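PDB 2P9B: possible prolidase from Bifidobacterium longum NCC2705, which probably hydrolyses carbon-nitrogen bonds other than peptide bonds, as expected of the amidohydrolase family. Local coordinates for residues E235-G240 with G260-E265; G267-D272 with A330-E335; M277-P282 with H334-M339. All coordinates share one frame; numbering follows the deposited sequence.

Interaction 1: E235-G240 with G260-E265; sequences EAHQYG and GVDTIE
His237 on helix 226-238 reaches across to Asp262, just ahead of strand 263-264, and makes one strong polar bond. Its CB points toward 260-265, and the first torsion, with CG beside the backbone N and anti to the carbonyl carbon (chi1 -66°), sets the ring so that NE2 meets Asp262. On one flank of the ring tip, CD2 lies 3.6 Å from Asp262 OD2. On the other, CE1 meets the carbonyl O of Gly260 at 3.2 Å, in the ring plane and at its edge, a polarised C-H facing an oxygen. At the tip, NE2 donates to Asp262 OD2 over 2.7 Å with an N-H...O angle of 154°. The acceptor lies slightly off the ring plane and uses its syn lone pair; ring and carboxylate planes are 57° apart. Gly260 closes helix 250-259 in a Schellman motif, at backbone angles where a CB would jam against the preceding carbonyl O. The carboxylate is buried but well supplied, since OD2 also takes the N-H of Val243 and OD1 that of Leu285. An alanine in place of Asp262 would probably leave His237 NE2 without its acceptor and those two backbone N-H groups without theirs. In the parallel sheet, strand 263-264 runs between 243-247 and 290-292, so this carboxylate joins helix 226-238 to the first residue of strand 243-247 and to the loop ahead of strand 290-292.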
ATOM      1  N   GLU A 235      -8.134  -1.536  21.534  1.00 16.56           N
ATOM      2  CA  GLU A 235      -9.484  -1.262  21.056  1.00 16.94           C
ATOM      3  C   GLU A 235      -9.679  -1.664  19.595  1.00 15.66           C
ATOM      4  O   GLU A 235     -10.663  -2.317  19.251  1.00 16.79           O
ATOM      5  CB  GLU A 235      -9.797   0.226  21.237  1.00 18.91           C
ATOM      6  CG  GLU A 235     -11.258   0.595  21.074  1.00 22.86           C
ATOM      7  CD  GLU A 235     -12.155  -0.108  22.078  1.00 24.48           C
ATOM      8  OE1 GLU A 235     -11.768  -0.204  23.262  1.00 23.28           O
ATOM      9  OE2 GLU A 235     -13.251  -0.553  21.681  1.00 26.67           O
ATOM     10  N   ALA A 236      -8.746  -1.278  18.731  1.00 14.72           N
ATOM     11  CA  ALA A 236      -8.863  -1.619  17.317  1.00 14.24           C
ATOM     12  C   ALA A 236      -8.857  -3.129  17.103  1.00 13.85           C
ATOM     13  O   ALA A 236      -9.659  -3.661  16.337  1.00 14.53           O
ATOM     14  CB  ALA A 236      -7.724  -0.985  16.534  1.00 15.46           C
ATOM     15  N   HIS A 237      -7.954  -3.817  17.791  1.00 13.06           N
ATOM     16  CA  HIS A 237      -7.828  -5.264  17.652  1.00 13.55           C
ATOM     17  C   HIS A 237      -9.061  -6.027  18.112  1.00 14.62           C
ATOM     18  O   HIS A 237      -9.325  -7.128  17.632  1.00 14.84           O
ATOM     19  CB  HIS A 237      -6.583  -5.739  18.398  1.00 13.53           C
ATOM     20  CG  HIS A 237      -5.306  -5.246  17.794  1.00 13.41           C
ATOM     21  ND1 HIS A 237      -4.090  -5.337  18.436  1.00 14.65           N
ATOM     22  CD2 HIS A 237      -5.061  -4.650  16.603  1.00 13.66           C
ATOM     23  CE1 HIS A 237      -3.150  -4.814  17.666  1.00 14.56           C
ATOM     24  NE2 HIS A 237      -3.714  -4.390  16.550  1.00 15.14           N
ATOM     25  N   GLN A 238      -9.810  -5.441  19.037  1.00 16.68           N
ATOM     26  CA  GLN A 238     -11.030  -6.078  19.523  1.00 18.55           C
ATOM     27  C   GLN A 238     -11.988  -6.241  18.352  1.00 18.92           C
ATOM     28  O   GLN A 238     -12.828  -7.142  18.343  1.00 18.15           O
ATOM     29  CB  GLN A 238     -11.695  -5.217  20.597  1.00 21.33           C
ATOM     30  CG  GLN A 238     -11.107  -5.362  21.980  1.00 26.39           C
ATOM     31  CD  GLN A 238     -11.840  -4.504  22.986  1.00 29.97           C
ATOM     32  OE1 GLN A 238     -13.073  -4.441  22.979  1.00 32.02           O
ATOM     33  NE2 GLN A 238     -11.091  -3.843  23.865  1.00 31.47           N
ATOM     34  N   TYR A 239     -11.853  -5.358  17.367  1.00 16.31           N
ATOM     35  CA  TYR A 239     -12.702  -5.383  16.186  1.00 16.09           C
ATOM     36  C   TYR A 239     -11.976  -5.921  14.964  1.00 15.32           C
ATOM     37  O   TYR A 239     -12.469  -5.812  13.841  1.00 16.96           O
ATOM     38  CB  TYR A 239     -13.241  -3.976  15.918  1.00 16.34           C
ATOM     39  CG  TYR A 239     -14.226  -3.540  16.975  1.00 17.04           C
ATOM     40  CD1 TYR A 239     -15.575  -3.873  16.869  1.00 17.67           C
ATOM     41  CD2 TYR A 239     -13.804  -2.845  18.108  1.00 17.38           C
ATOM     42  CE1 TYR A 239     -16.481  -3.529  17.864  1.00 17.68           C
ATOM     43  CE2 TYR A 239     -14.705  -2.495  19.117  1.00 18.51           C
ATOM     44  CZ  TYR A 239     -16.043  -2.844  18.985  1.00 18.12           C
ATOM     45  OH  TYR A 239     -16.948  -2.530  19.967  1.00 18.57           O
ATOM     46  N   GLY A 240     -10.808  -6.517  15.195  1.00 15.21           N
ATOM     47  CA  GLY A 240     -10.039  -7.092  14.107  1.00 14.90           C
ATOM     48  C   GLY A 240      -9.508  -6.084  13.107  1.00 13.33           C
ATOM     49  O   GLY A 240      -9.265  -6.418  11.947  1.00 14.73           O
ATOM     50  N   GLY A 260       1.863  -2.602  20.227  1.00 14.56           N
ATOM     51  CA  GLY A 260       1.173  -3.626  19.461  1.00 14.05           C
ATOM     52  C   GLY A 260       0.736  -3.197  18.067  1.00 13.15           C
ATOM     53  O   GLY A 260      -0.155  -3.808  17.478  1.00 14.87           O
ATOM     54  N   VAL A 261       1.361  -2.148  17.543  1.00 13.05           N
ATOM     55  CA  VAL A 261       1.049  -1.643  16.208  1.00 12.70           C
ATOM     56  C   VAL A 261       1.377  -2.713  15.176  1.00 13.12           C
ATOM     57  O   VAL A 261       2.439  -3.337  15.225  1.00 15.68           O
ATOM     58  CB  VAL A 261       1.860  -0.352  15.902  1.00 12.95           C
ATOM     59  CG1 VAL A 261       1.712   0.045  14.442  1.00 14.49           C
ATOM     60  CG2 VAL A 261       1.378   0.772  16.786  1.00 13.97           C
ATOM     61  N   ASP A 262       0.464  -2.917  14.234  1.00 11.40           N
ATOM     62  CA  ASP A 262       0.636  -3.931  13.200  1.00 11.79           C
ATOM     63  C   ASP A 262       1.588  -3.574  12.065  1.00 12.08           C
ATOM     64  O   ASP A 262       2.265  -4.450  11.526  1.00 13.38           O
ATOM     65  CB  ASP A 262      -0.735  -4.289  12.663  1.00 11.42           C
ATOM     66  CG  ASP A 262      -1.670  -4.689  13.776  1.00 13.84           C
ATOM     67  OD1 ASP A 262      -1.497  -5.804  14.312  1.00 14.88           O
ATOM     68  OD2 ASP A 262      -2.548  -3.879  14.135  1.00 13.94           O
ATOM     69  N   THR A 263       1.634  -2.300  11.693  1.00 11.78           N
ATOM     70  CA  THR A 263       2.534  -1.876  10.629  1.00 11.57           C
ATOM     71  C   THR A 263       3.252  -0.590  10.995  1.00 11.80           C
ATOM     72  O   THR A 263       2.661   0.324  11.573  1.00 12.34           O
ATOM     73  CB  THR A 263       1.786  -1.634   9.293  1.00 11.64           C
ATOM     74  OG1 THR A 263       0.851  -0.562   9.452  1.00 12.40           O
ATOM     75  CG2 THR A 263       1.059  -2.885   8.853  1.00 13.28           C
ATOM     76  N   ILE A 264       4.535  -0.537  10.669  1.00 11.07           N
ATOM     77  CA  ILE A 264       5.330   0.654  10.927  1.00 10.60           C
ATOM     78  C   ILE A 264       5.542   1.311   9.567  1.00 10.73           C
ATOM     79  O   ILE A 264       6.023   0.659   8.638  1.00 11.44           O
ATOM     80  CB  ILE A 264       6.713   0.298  11.510  1.00  9.84           C
ATOM     81  CG1 ILE A 264       6.553  -0.403  12.865  1.00 12.11           C
ATOM     82  CG2 ILE A 264       7.569   1.561  11.628  1.00 11.68           C
ATOM     83  CD1 ILE A 264       5.933   0.455  13.955  1.00 14.82           C
ATOM     84  N   GLU A 265       5.165   2.583   9.445  1.00 11.79           N
ATOM     85  CA  GLU A 265       5.347   3.316   8.195  1.00 12.48           C
ATOM     86  C   GLU A 265       6.586   4.194   8.298  1.00 12.85           C
ATOM     87  O   GLU A 265       6.785   4.879   9.300  1.00 13.72           O
ATOM     88  CB  GLU A 265       4.139   4.200   7.870  1.00 14.96           C
ATOM     89  CG  GLU A 265       2.981   3.458   7.224  1.00 22.54           C
ATOM     90  CD  GLU A 265       2.345   2.467   8.159  1.00 24.26           C
ATOM     91  OE1 GLU A 265       1.980   2.879   9.281  1.00 29.37           O
ATOM     92  OE2 GLU A 265       2.204   1.288   7.775  1.00 18.98           O
TER

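Interaction 2: G267-D272 with A330-E335; sequences GSVLDD and ARQAHE
Val269 and Leu270 meet the amide of Gln332, which reaches out from helix 313-335 to the loop after strand 263-264. Ahead of them, Ser268 turns away from the helix, and its OG donates to the carbonyl O of Val269 at 3.2 Å, from above the carbonyl plane; this bond links adjacent residues of the loop. Val269 follows with CG2 anti to its backbone N, the branch that lies against the amide, 3.6 Å from Gln332 OE1. Leu270 carries the main bond. Its backbone N donates to Gln332 OE1 over 2.6 Å, nearly straight at 164°, the donor lying 15° out of the plane of the Gln332 carbonyl. The carbonyl O of Leu270 stands 3.4 Å from Gln332 NE2; the amide faces the N and O of one residue. The glutamine gets there with CG beside its own N (chi1 -63°) and an extended chain beyond. Leu270 CB packs at 3.5 Å from Gln332 OE1, while its CD1 lies 4.2 Å from Ala333 CB. Asp271 then turns away from helix 313-335 to cap helix 272-279, its OD1 accepting the N-H of Leu274. The contact thus combines one short, well-aligned backbone-to-amide bond with a buried Leu270-Ala333 contact beside it. Because the acceptor is a neutral side-chain oxygen, the loop backbone is bound without any charge crossing the interface, and the bond depends on position 270 through its main chain rather than its side chain.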
ATOM      1  N   GLY A 267       9.694   4.205   9.216  1.00 15.28           N
ATOM      2  CA  GLY A 267      10.661   3.458   9.999  1.00 14.36           C
ATOM      3  C   GLY A 267      11.969   4.174  10.263  1.00 14.86           C
ATOM      4  O   GLY A 267      12.122   5.354   9.958  1.00 15.26           O
ATOM      5  N   SER A 268      12.922   3.439  10.822  1.00 14.83           N
ATOM      6  CA  SER A 268      14.222   4.000  11.162  1.00 15.29           C
ATOM      7  C   SER A 268      15.258   2.895  11.149  1.00 15.06           C
ATOM      8  O   SER A 268      14.947   1.751  10.832  1.00 14.32           O
ATOM      9  CB  SER A 268      14.166   4.587  12.568  1.00 17.74           C
ATOM     10  OG  SER A 268      13.948   3.554  13.519  1.00 21.50           O
ATOM     11  N   VAL A 269      16.490   3.238  11.505  1.00 14.96           N
ATOM     12  CA  VAL A 269      17.538   2.236  11.567  1.00 15.81           C
ATOM     13  C   VAL A 269      17.131   1.289  12.700  1.00 16.13           C
ATOM     14  O   VAL A 269      16.521   1.715  13.685  1.00 16.98           O
ATOM     15  CB  VAL A 269      18.912   2.884  11.856  1.00 17.33           C
ATOM     16  CG1 VAL A 269      18.865   3.644  13.168  1.00 19.32           C
ATOM     17  CG2 VAL A 269      19.995   1.811  11.882  1.00 19.23           C
ATOM     18  N   LEU A 270      17.452   0.008  12.551  1.00 14.99           N
ATOM     19  CA  LEU A 270      17.073  -0.983  13.546  1.00 16.85           C
ATOM     20  C   LEU A 270      18.252  -1.610  14.279  1.00 18.74           C
ATOM     21  O   LEU A 270      19.408  -1.407  13.919  1.00 19.36           O
ATOM     22  CB  LEU A 270      16.273  -2.100  12.876  1.00 16.64           C
ATOM     23  CG  LEU A 270      15.043  -1.679  12.066  1.00 16.67           C
ATOM     24  CD1 LEU A 270      14.526  -2.864  11.264  1.00 19.73           C
ATOM     25  CD2 LEU A 270      13.979  -1.139  13.004  1.00 18.76           C
ATOM     26  N   ASP A 271      17.923  -2.356  15.329  1.00 19.45           N
ATOM     27  CA  ASP A 271      18.897  -3.095  16.123  1.00 19.29           C
ATOM     28  C   ASP A 271      18.222  -4.438  16.385  1.00 19.85           C
ATOM     29  O   ASP A 271      17.070  -4.633  16.001  1.00 18.09           O
ATOM     30  CB  ASP A 271      19.231  -2.374  17.441  1.00 21.20           C
ATOM     31  CG  ASP A 271      18.003  -2.040  18.264  1.00 24.25           C
ATOM     32  OD1 ASP A 271      17.135  -2.914  18.443  1.00 24.50           O
ATOM     33  OD2 ASP A 271      17.915  -0.893  18.748  1.00 30.30           O
ATOM     34  N   ASP A 272      18.922  -5.364  17.028  1.00 18.89           N
ATOM     35  CA  ASP A 272      18.366  -6.689  17.288  1.00 19.30           C
ATOM     36  C   ASP A 272      17.100  -6.709  18.143  1.00 18.81           C
ATOM     37  O   ASP A 272      16.239  -7.571  17.967  1.00 17.85           O
ATOM     38  CB  ASP A 272      19.442  -7.581  17.914  1.00 20.10           C
ATOM     39  CG  ASP A 272      20.593  -7.847  16.960  1.00 23.31           C
ATOM     40  OD1 ASP A 272      20.515  -7.385  15.801  1.00 24.64           O
ATOM     41  OD2 ASP A 272      21.565  -8.520  17.362  1.00 23.80           O
ATOM     42  N   ALA A 330      15.244  -0.492   6.119  1.00 13.46           N
ATOM     43  CA  ALA A 330      14.591  -1.382   5.167  1.00 13.92           C
ATOM     44  C   ALA A 330      15.557  -2.486   4.756  1.00 13.11           C
ATOM     45  O   ALA A 330      15.171  -3.639   4.601  1.00 14.02           O
ATOM     46  CB  ALA A 330      14.135  -0.595   3.936  1.00 13.60           C
ATOM     47  N   ARG A 331      16.821  -2.123   4.580  1.00 13.96           N
ATOM     48  CA  ARG A 331      17.833  -3.096   4.190  1.00 14.23           C
ATOM     49  C   ARG A 331      18.018  -4.102   5.316  1.00 13.96           C
ATOM     50  O   ARG A 331      18.105  -5.308   5.079  1.00 15.61           O
ATOM     51  CB  ARG A 331      19.163  -2.392   3.911  1.00 17.15           C
ATOM     52  CG  ARG A 331      20.227  -3.298   3.319  1.00 23.17           C
ATOM     53  CD  ARG A 331      21.617  -2.728   3.561  1.00 26.97           C
ATOM     54  NE  ARG A 331      21.974  -2.770   4.977  1.00 28.60           N
ATOM     55  CZ  ARG A 331      22.155  -3.894   5.666  1.00 29.09           C
ATOM     56  NH1 ARG A 331      22.015  -5.071   5.069  1.00 30.14           N
ATOM     57  NH2 ARG A 331      22.470  -3.842   6.952  1.00 28.84           N
ATOM     58  N   GLN A 332      18.076  -3.602   6.544  1.00 13.59           N
ATOM     59  CA  GLN A 332      18.251  -4.471   7.698  1.00 14.44           C
ATOM     60  C   GLN A 332      17.063  -5.412   7.817  1.00 13.40           C
ATOM     61  O   GLN A 332      17.228  -6.615   8.000  1.00 14.32           O
ATOM     62  CB  GLN A 332      18.374  -3.636   8.970  1.00 15.76           C
ATOM     63  CG  GLN A 332      19.585  -2.728   8.974  1.00 18.55           C
ATOM     64  CD  GLN A 332      19.597  -1.796  10.157  1.00 19.81           C
ATOM     65  OE1 GLN A 332      18.590  -1.163  10.464  1.00 18.60           O
ATOM     66  NE2 GLN A 332      20.744  -1.691  10.823  1.00 20.91           N
ATOM     67  N   ALA A 333      15.862  -4.856   7.705  1.00 14.14           N
ATOM     68  CA  ALA A 333      14.647  -5.654   7.797  1.00 13.68           C
ATOM     69  C   ALA A 333      14.648  -6.752   6.731  1.00 14.24           C
ATOM     70  O   ALA A 333      14.281  -7.897   7.003  1.00 14.65           O
ATOM     71  CB  ALA A 333      13.416  -4.755   7.637  1.00 12.88           C
ATOM     72  N   HIS A 334      15.059  -6.402   5.517  1.00 14.92           N
ATOM     73  CA  HIS A 334      15.109  -7.372   4.424  1.00 16.54           C
ATOM     74  C   HIS A 334      16.119  -8.462   4.774  1.00 17.33           C
ATOM     75  O   HIS A 334      15.859  -9.650   4.589  1.00 18.40           O
ATOM     76  CB  HIS A 334      15.520  -6.680   3.120  1.00 19.59           C
ATOM     77  CG  HIS A 334      15.539  -7.593   1.931  1.00 22.38           C
ATOM     78  ND1 HIS A 334      14.414  -8.242   1.472  1.00 24.50           N
ATOM     79  CD2 HIS A 334      16.548  -7.959   1.104  1.00 25.98           C
ATOM     80  CE1 HIS A 334      14.726  -8.966   0.413  1.00 24.19           C
ATOM     81  NE2 HIS A 334      16.015  -8.813   0.168  1.00 25.63           N
ATOM     82  N   GLU A 335      17.267  -8.040   5.288  1.00 18.24           N
ATOM     83  CA  GLU A 335      18.335  -8.955   5.680  1.00 21.32           C
ATOM     84  C   GLU A 335      17.855  -9.923   6.767  1.00 20.20           C
ATOM     85  O   GLU A 335      18.228 -11.102   6.777  1.00 20.54           O
ATOM     86  CB  GLU A 335      19.531  -8.141   6.179  1.00 24.15           C
ATOM     87  CG  GLU A 335      20.747  -8.945   6.602  1.00 31.75           C
ATOM     88  CD  GLU A 335      21.952  -8.056   6.870  1.00 35.64           C
ATOM     89  OE1 GLU A 335      21.836  -7.116   7.687  1.00 38.15           O
ATOM     90  OE2 GLU A 335      23.015  -8.294   6.259  1.00 39.85           O
TER

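Interaction 3: M277-P282 with H334-M339; sequences MFRHNP and HEAGLM
This is a mixed polar and apolar contact between two helix ends: Phe278 and Arg279, in the last turn of helix 272-279, meet Ala336 and Leu338, where the chain leaves helix 313-335. The polar half is a single bond. Arg279 NH2 donates to the carbonyl O of Ala336 over 2.8 Å at an N-H...O angle of 163°. The oxygen lies at the edge of the guanidinium, close to its plane, while the nitrogen sits in the carbonyl plane on a lone pair, an arrangement that favours one orientation of the planar group. The arginine is extended from CG to NE, with chi2 at 180°, and this straight run carries the guanidinium across to Ala336. Ala336 CB also touches the same NH2, at 3.5 Å. The apolar half belongs to Leu338, whose two methyls are shared between neighbours. CD2 lies 3.4 Å from Arg279 CG, against the aliphatic part of the arginine, and CD1 lies 3.7 Å from Phe278 CB. The leucine crosses both side chains at about a right angle. Ile275, one turn earlier on helix 272-279, continues the apolar surface by touching Ala336 and Leu338. Gly337, with positive phi, completes a Schellman motif: its N donates to His334 O at 3.0 Å, and Leu338 N makes a probable bond back to Ala333 O, also 3.0 Å. This exit turns the chain toward Met339, whose backbone bonds to Leu291 of strand 290-292. Helices 272-279 and 313-335, flanking the parallel strands 263-264 and 290-292, are consistent with the TIM-barrel architecture of the amidohydrolase family.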
HETATM    1  N   MSE A 277      11.110  -7.545  17.934  1.00 19.28           N
HETATM    2  CA  MSE A 277       9.766  -7.026  18.205  1.00 21.50           C
HETATM    3  C   MSE A 277       8.877  -7.077  16.954  1.00 20.84           C
HETATM    4  O   MSE A 277       7.655  -7.190  17.062  1.00 21.62           O
HETATM    5  CB  MSE A 277       9.850  -5.596  18.757  1.00 25.54           C
HETATM    6  CG  MSE A 277      10.704  -5.469  20.020  1.00 32.90           C
HETATM    7 SE   MSE A 277      10.611  -3.703  20.859  1.00 42.61          SE
HETATM    8  CE  MSE A 277       8.760  -3.857  21.430  1.00 35.72           C
ATOM      9  N   PHE A 278       9.491  -7.009  15.774  1.00 18.95           N
ATOM     10  CA  PHE A 278       8.753  -7.106  14.511  1.00 17.91           C
ATOM     11  C   PHE A 278       8.350  -8.574  14.318  1.00 17.91           C
ATOM     12  O   PHE A 278       7.187  -8.893  14.070  1.00 17.61           O
ATOM     13  CB  PHE A 278       9.639  -6.687  13.326  1.00 16.48           C
ATOM     14  CG  PHE A 278       9.567  -5.223  12.982  1.00 14.48           C
ATOM     15  CD1 PHE A 278       8.471  -4.709  12.295  1.00 13.64           C
ATOM     16  CD2 PHE A 278      10.605  -4.361  13.323  1.00 15.29           C
ATOM     17  CE1 PHE A 278       8.410  -3.357  11.946  1.00 13.11           C
ATOM     18  CE2 PHE A 278      10.557  -3.007  12.981  1.00 14.31           C
ATOM     19  CZ  PHE A 278       9.455  -2.506  12.289  1.00 13.95           C
ATOM     20  N   ARG A 279       9.332  -9.460  14.452  1.00 18.87           N
ATOM     21  CA  ARG A 279       9.123 -10.901  14.278  1.00 19.67           C
ATOM     22  C   ARG A 279       8.049 -11.507  15.158  1.00 20.42           C
ATOM     23  O   ARG A 279       7.213 -12.280  14.687  1.00 22.03           O
ATOM     24  CB  ARG A 279      10.427 -11.666  14.524  1.00 21.93           C
ATOM     25  CG  ARG A 279      11.353 -11.724  13.337  1.00 26.77           C
ATOM     26  CD  ARG A 279      12.613 -12.492  13.686  1.00 28.33           C
ATOM     27  NE  ARG A 279      13.600 -12.431  12.615  1.00 29.71           N
ATOM     28  CZ  ARG A 279      14.910 -12.377  12.819  1.00 32.70           C
ATOM     29  NH1 ARG A 279      15.389 -12.377  14.059  1.00 34.44           N
ATOM     30  NH2 ARG A 279      15.741 -12.323  11.791  1.00 33.81           N
ATOM     31  N   HIS A 280       8.090 -11.177  16.442  1.00 20.25           N
ATOM     32  CA  HIS A 280       7.123 -11.693  17.399  1.00 21.20           C
ATOM     33  C   HIS A 280       6.616 -10.556  18.267  1.00 19.86           C
ATOM     34  O   HIS A 280       7.318 -10.076  19.155  1.00 20.28           O
ATOM     35  CB  HIS A 280       7.767 -12.771  18.277  1.00 23.86           C
ATOM     36  CG  HIS A 280       8.285 -13.945  17.505  1.00 25.86           C
ATOM     37  ND1 HIS A 280       7.463 -14.785  16.785  1.00 28.39           N
ATOM     38  CD2 HIS A 280       9.545 -14.412  17.330  1.00 27.72           C
ATOM     39  CE1 HIS A 280       8.193 -15.718  16.199  1.00 28.89           C
ATOM     40  NE2 HIS A 280       9.461 -15.514  16.514  1.00 29.15           N
ATOM     41  N   ASN A 281       5.391 -10.126  17.994  1.00 19.48           N
ATOM     42  CA  ASN A 281       4.767  -9.043  18.736  1.00 18.44           C
ATOM     43  C   ASN A 281       3.484  -9.600  19.340  1.00 18.73           C
ATOM     44  O   ASN A 281       2.454  -9.664  18.674  1.00 17.70           O
ATOM     45  CB  ASN A 281       4.438  -7.889  17.792  1.00 18.20           C
ATOM     46  CG  ASN A 281       4.058  -6.631  18.529  1.00 17.96           C
ATOM     47  OD1 ASN A 281       3.551  -6.683  19.650  1.00 17.64           O
ATOM     48  ND2 ASN A 281       4.288  -5.490  17.900  1.00 16.59           N
ATOM     49  N   PRO A 282       3.531 -10.000  20.619  1.00 20.43           N
ATOM     50  CA  PRO A 282       2.368 -10.563  21.310  1.00 21.57           C
ATOM     51  C   PRO A 282       1.162  -9.633  21.397  1.00 22.04           C
ATOM     52  O   PRO A 282       0.044 -10.083  21.656  1.00 22.90           O
ATOM     53  CB  PRO A 282       2.932 -10.922  22.684  1.00 22.84           C
ATOM     54  CG  PRO A 282       3.951  -9.852  22.906  1.00 23.26           C
ATOM     55  CD  PRO A 282       4.648  -9.795  21.558  1.00 21.91           C
ATOM     56  N   HIS A 334      15.059  -6.402   5.517  1.00 14.92           N
ATOM     57  CA  HIS A 334      15.109  -7.372   4.424  1.00 16.54           C
ATOM     58  C   HIS A 334      16.119  -8.462   4.774  1.00 17.33           C
ATOM     59  O   HIS A 334      15.859  -9.650   4.589  1.00 18.40           O
ATOM     60  CB  HIS A 334      15.520  -6.680   3.120  1.00 19.59           C
ATOM     61  CG  HIS A 334      15.539  -7.593   1.931  1.00 22.38           C
ATOM     62  ND1 HIS A 334      14.414  -8.242   1.472  1.00 24.50           N
ATOM     63  CD2 HIS A 334      16.548  -7.959   1.104  1.00 25.98           C
ATOM     64  CE1 HIS A 334      14.726  -8.966   0.413  1.00 24.19           C
ATOM     65  NE2 HIS A 334      16.015  -8.813   0.168  1.00 25.63           N
ATOM     66  N   GLU A 335      17.267  -8.040   5.288  1.00 18.24           N
ATOM     67  CA  GLU A 335      18.335  -8.955   5.680  1.00 21.32           C
ATOM     68  C   GLU A 335      17.855  -9.923   6.767  1.00 20.20           C
ATOM     69  O   GLU A 335      18.228 -11.102   6.777  1.00 20.54           O
ATOM     70  CB  GLU A 335      19.531  -8.141   6.179  1.00 24.15           C
ATOM     71  CG  GLU A 335      20.747  -8.945   6.602  1.00 31.75           C
ATOM     72  CD  GLU A 335      21.952  -8.056   6.870  1.00 35.64           C
ATOM     73  OE1 GLU A 335      21.836  -7.116   7.687  1.00 38.15           O
ATOM     74  OE2 GLU A 335      23.015  -8.294   6.259  1.00 39.85           O
ATOM     75  N   ALA A 336      17.014  -9.425   7.667  1.00 18.45           N
ATOM     76  CA  ALA A 336      16.489 -10.238   8.763  1.00 18.58           C
ATOM     77  C   ALA A 336      15.247 -11.045   8.380  1.00 18.92           C
ATOM     78  O   ALA A 336      14.704 -11.784   9.203  1.00 19.94           O
ATOM     79  CB  ALA A 336      16.185  -9.349   9.964  1.00 18.88           C
ATOM     80  N   GLY A 337      14.792 -10.891   7.140  1.00 18.09           N
ATOM     81  CA  GLY A 337      13.630 -11.627   6.678  1.00 17.19           C
ATOM     82  C   GLY A 337      12.298 -11.219   7.285  1.00 17.18           C
ATOM     83  O   GLY A 337      11.406 -12.051   7.443  1.00 17.96           O
ATOM     84  N   LEU A 338      12.149  -9.942   7.620  1.00 14.93           N
ATOM     85  CA  LEU A 338      10.902  -9.461   8.201  1.00 14.55           C
ATOM     86  C   LEU A 338       9.839  -9.259   7.122  1.00 13.38           C
ATOM     87  O   LEU A 338      10.125  -9.326   5.927  1.00 14.34           O
ATOM     88  CB  LEU A 338      11.128  -8.133   8.928  1.00 15.34           C
ATOM     89  CG  LEU A 338      12.124  -8.104  10.091  1.00 15.17           C
ATOM     90  CD1 LEU A 338      12.222  -6.684  10.613  1.00 15.80           C
ATOM     91  CD2 LEU A 338      11.676  -9.056  11.198  1.00 16.68           C
HETATM   92  N   MSE A 339       8.607  -9.032   7.564  1.00 13.87           N
HETATM   93  CA  MSE A 339       7.497  -8.783   6.655  1.00 14.10           C
HETATM   94  C   MSE A 339       7.619  -7.329   6.209  1.00 13.22           C
HETATM   95  O   MSE A 339       7.505  -6.418   7.025  1.00 12.86           O
HETATM   96  CB  MSE A 339       6.169  -9.013   7.380  1.00 15.65           C
HETATM   97  CG  MSE A 339       5.830 -10.498   7.619  1.00 17.82           C
HETATM   98 SE   MSE A 339       5.528 -11.550   6.094  1.00 23.88          SE
HETATM   99  CE  MSE A 339       3.744 -11.000   5.746  1.00 20.65           C
TER

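Overall arrangement
From the N terminus, interaction 1 comes first: it closes the short span from helix 226-238 through strand 243-247 and helix 250-259 to strand 263-264. The chain then runs directly into the loop that opens interaction 2 and along helix 272-279, whose last turn opens interaction 3. Interactions 2 and 3 close long spans of more than fifty residues on one overlapping stretch, neither nested in the other, and share His334 and Glu335; their centres are about 9 Å apart. Leu270 CD2 and Phe278 CE2 (3.9 Å) connect them, while Ile264 CG1 and Phe278 CE1 (3.6 Å) tie interaction 1 to interaction 3. Together they link helix 226-238, strand 263-264 with its following loop, helix 272-279 and the end of helix 313-335.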